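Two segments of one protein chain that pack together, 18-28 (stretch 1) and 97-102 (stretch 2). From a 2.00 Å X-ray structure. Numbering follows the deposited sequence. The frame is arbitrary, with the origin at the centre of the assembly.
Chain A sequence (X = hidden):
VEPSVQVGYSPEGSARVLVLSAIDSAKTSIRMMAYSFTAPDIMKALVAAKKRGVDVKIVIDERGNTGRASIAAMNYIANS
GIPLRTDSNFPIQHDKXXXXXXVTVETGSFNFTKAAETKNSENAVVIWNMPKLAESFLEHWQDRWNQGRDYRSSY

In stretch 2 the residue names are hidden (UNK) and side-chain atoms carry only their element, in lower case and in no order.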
# COMPACT_ATOMS: atom_id res chain seq x y z
N LEU A 18 -11.56 -1.66 -8.95
CA LEU A 18 -11.44 -0.29 -8.46
C LEU A 18 -10.24 0.42 -9.08
O LEU A 18 -10.33 1.59 -9.48
CB LEU A 18 -11.30 -0.28 -6.92
CG LEU A 18 -11.13 1.09 -6.28
CD1 LEU A 18 -12.21 2.03 -6.79
CD2 LEU A 18 -11.20 0.97 -4.76
N VAL A 19 -9.11 -0.28 -9.16
CA VAL A 19 -7.92 0.29 -9.76
C VAL A 19 -8.22 0.61 -11.24
O VAL A 19 -7.87 1.68 -11.73
CB VAL A 19 -6.72 -0.70 -9.64
CG1 VAL A 19 -5.53 -0.19 -10.45
CG2 VAL A 19 -6.34 -0.86 -8.17
N LEU A 20 -8.89 -0.31 -11.93
CA LEU A 20 -9.26 -0.08 -13.34
C LEU A 20 -10.21 1.12 -13.44
O LEU A 20 -10.10 1.92 -14.37
CB LEU A 20 -9.93 -1.33 -13.93
CG LEU A 20 -8.92 -2.47 -14.12
CD1 LEU A 20 -9.64 -3.78 -14.42
CD2 LEU A 20 -7.95 -2.11 -15.24
N SER A 21 -11.11 1.26 -12.47
CA SER A 21 -12.05 2.37 -12.42
C SER A 21 -11.33 3.71 -12.32
O SER A 21 -11.74 4.70 -12.92
CB SER A 21 -13.01 2.22 -11.23
OG SER A 21 -13.85 3.36 -11.08
N ALA A 22 -10.26 3.74 -11.54
CA ALA A 22 -9.51 4.98 -11.39
C ALA A 22 -8.82 5.36 -12.71
O ALA A 22 -8.85 6.52 -13.12
CB ALA A 22 -8.46 4.83 -10.27
N ILE A 23 -8.22 4.39 -13.38
CA ILE A 23 -7.54 4.67 -14.64
C ILE A 23 -8.56 5.07 -15.70
O ILE A 23 -8.38 6.03 -16.43
CB ILE A 23 -6.71 3.45 -15.10
CG1 ILE A 23 -5.59 3.21 -14.08
CG2 ILE A 23 -6.13 3.69 -16.51
CD1 ILE A 23 -5.00 1.81 -14.14
N ASP A 24 -9.67 4.33 -15.75
CA ASP A 24 -10.74 4.60 -16.70
C ASP A 24 -11.40 5.96 -16.50
O ASP A 24 -12.05 6.48 -17.41
CB ASP A 24 -11.82 3.53 -16.58
CG ASP A 24 -11.42 2.21 -17.21
OD1 ASP A 24 -10.41 2.18 -17.97
OD2 ASP A 24 -12.12 1.22 -16.95
N SER A 25 -11.25 6.52 -15.31
CA SER A 25 -11.86 7.81 -14.99
C SER A 25 -11.04 9.03 -15.41
O SER A 25 -11.57 10.14 -15.48
CB SER A 25 -12.13 7.92 -13.49
OG SER A 25 -11.00 8.48 -12.82
N ALA A 26 -9.76 8.82 -15.66
CA ALA A 26 -8.88 9.93 -16.03
C ALA A 26 -9.31 10.66 -17.30
O ALA A 26 -9.47 10.05 -18.37
CB ALA A 26 -7.45 9.44 -16.18
N LYS A 27 -9.49 11.97 -17.17
CA LYS A 27 -9.89 12.80 -18.31
C LYS A 27 -8.72 13.67 -18.77
O LYS A 27 -8.69 14.10 -19.91
CB LYS A 27 -11.06 13.71 -17.93
CG LYS A 27 -12.24 12.99 -17.28
CD LYS A 27 -12.97 12.09 -18.26
CE LYS A 27 -14.36 11.71 -17.73
NZ LYS A 27 -14.36 11.08 -16.37
N THR A 28 -7.76 13.92 -17.88
CA THR A 28 -6.63 14.75 -18.24
C THR A 28 -5.25 14.19 -17.92
O THR A 28 -4.34 14.28 -18.74
CB THR A 28 -6.75 16.13 -17.58
OG1 THR A 28 -6.74 15.98 -16.16
CG2 THR A 28 -8.06 16.81 -17.99
N UNK A 97 1.18 3.48 -6.68
CA UNK A 97 0.34 4.67 -6.69
C UNK A 97 -0.09 5.16 -8.07
O UNK A 97 0.69 5.13 -9.03
c UNK A 97 0.36 7.17 -6.24
c UNK A 97 1.29 5.56 -4.52
c UNK A 97 1.10 5.84 -6.01
N UNK A 98 -1.34 5.60 -8.17
CA UNK A 98 -1.88 6.17 -9.39
C UNK A 98 -2.55 7.49 -9.02
O UNK A 98 -3.51 7.52 -8.26
c UNK A 98 -3.45 5.93 -11.36
c UNK A 98 -2.93 5.26 -10.09
c UNK A 98 -2.30 3.92 -10.49
c UNK A 98 -3.22 2.99 -11.28
N UNK A 99 -1.98 8.60 -9.52
CA UNK A 99 -2.53 9.92 -9.27
C UNK A 99 -3.30 10.32 -10.53
O UNK A 99 -2.72 10.44 -11.61
c UNK A 99 0.90 11.10 -7.94
c UNK A 99 -1.41 10.96 -9.02
c UNK A 99 -2.01 12.30 -8.67
c UNK A 99 -0.49 10.49 -7.88
N UNK A 100 -4.61 10.52 -10.39
CA UNK A 100 -5.48 10.85 -11.52
C UNK A 100 -6.02 12.28 -11.55
O UNK A 100 -6.57 12.79 -10.55
c UNK A 100 -6.12 8.44 -11.61
c UNK A 100 -7.57 10.12 -12.76
c UNK A 100 -6.66 9.86 -11.56
N UNK A 101 -5.83 12.95 -12.68
CA UNK A 101 -6.33 14.30 -12.88
C UNK A 101 -5.94 15.31 -11.79
O UNK A 101 -6.70 16.22 -11.46
o UNK A 101 -7.41 13.34 -15.21
o UNK A 101 -9.46 13.14 -14.46
c UNK A 101 -7.86 14.25 -13.05
c UNK A 101 -8.28 13.53 -14.33
N UNK A 102 -4.74 15.14 -11.24
CA UNK A 102 -4.22 16.04 -10.22
C UNK A 102 -5.08 16.23 -8.96
O UNK A 102 -4.84 17.14 -8.19
o UNK A 102 -1.85 18.15 -9.95
n UNK A 102 -3.70 19.20 -9.26
c UNK A 102 -3.07 18.29 -9.98
c UNK A 102 -3.94 17.40 -10.85
O HOH W 1 -10.81 11.09 -12.32

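Position 97 carries three side-chain carbons and no heteroatom: one carbon bonded to CA, and two more attached to it. The side chain touches nothing on stretch 1, so the assignment rests on connectivity alone. This fork directly at CB, with a single carbon on each arm, identifies Val97.

Position 98 has four carbons. The chain again forks at CB, but one arm is a single carbon and the other is two carbons long. CA-to-CB points toward stretch 1, and the end of the longer arm reaches Ile23 CD1 and Val19 CG1. A beta-branched, four-carbon aliphatic chain is isoleucine, hence Ile98. With chi1 at -62° and chi2 at -175° (m, t), its CD1 lies 3.6 Å from CD1 of Ile23 and 4.0 Å from CG1 of Val19.

Position 99 repeats the pattern of four carbons, forked at CB with one arm of two. Its side chain is out of reach of stretch 1, as expected of a strand in which successive side chains alternate: 98 faces the helix, while 97 and 99 do not. The connectivity gives Ile99.

Position 100 returns to the helix-facing side. Three carbons, one carrying the other two, point toward stretch 1, where the branches meet Ala22, Ser25 and Ala26. This is valine, Val100. In its t rotamer (chi1 -178°), CG1 lies 3.5 Å from CB of Ala26 and 3.8 Å from OG of Ser25, and CG2 lies 3.7 Å from the carbonyl O of Ala22. The backbones come close here, with CA of Ala26 5.7 Å from CA of Val100.

Position 101 has two carbons in line, the second bearing two oxygens. Those oxygens face the backbone N atoms of Lys27 and Thr28. Two oxygens on a terminal carbon one bond beyond CB mark a carboxylate, and both peptide nitrogens call for acceptors; the residue is Asp101. Its OD2 accepts from N of Lys27 at 3.0 Å with an N-H...O angle of 169°, and its OD1 accepts from N of Thr28 at 2.8 Å and 156°. The second approach to Lys27, N to OD1 of Asp101 at 3.2 Å and 132°, is weak. A water also donates to OD2 of Asp101 (3.3 Å from its O) and to OG of Ser25 (2.7 Å), bridging the two side chains.

Position 102 has two carbons, the second bearing one oxygen and one nitrogen, and touches nothing on stretch 1. This carboxamide is Asn102. CB of Asn102, its nearest side-chain atom, stays 6.2 Å from OG1 of Thr28, and the end leads away from stretch 1.

The contact buries 354 Å² and has two parts. Helix 18-25 and strand 97-100 run in broadly the same direction, at 33° with a closest axial approach of 8.7 Å, and alternate strand residues, Ile98 and Val100, fill the space between them with apolar contacts. Beyond the strand, Asp101 adds directed hydrogen bonds to close packing, its carboxylate engaging the consecutive backbone amides of Lys27 and Thr28 in the loop that follows the helix.

Stretch 2 (97-102) VIIVDN
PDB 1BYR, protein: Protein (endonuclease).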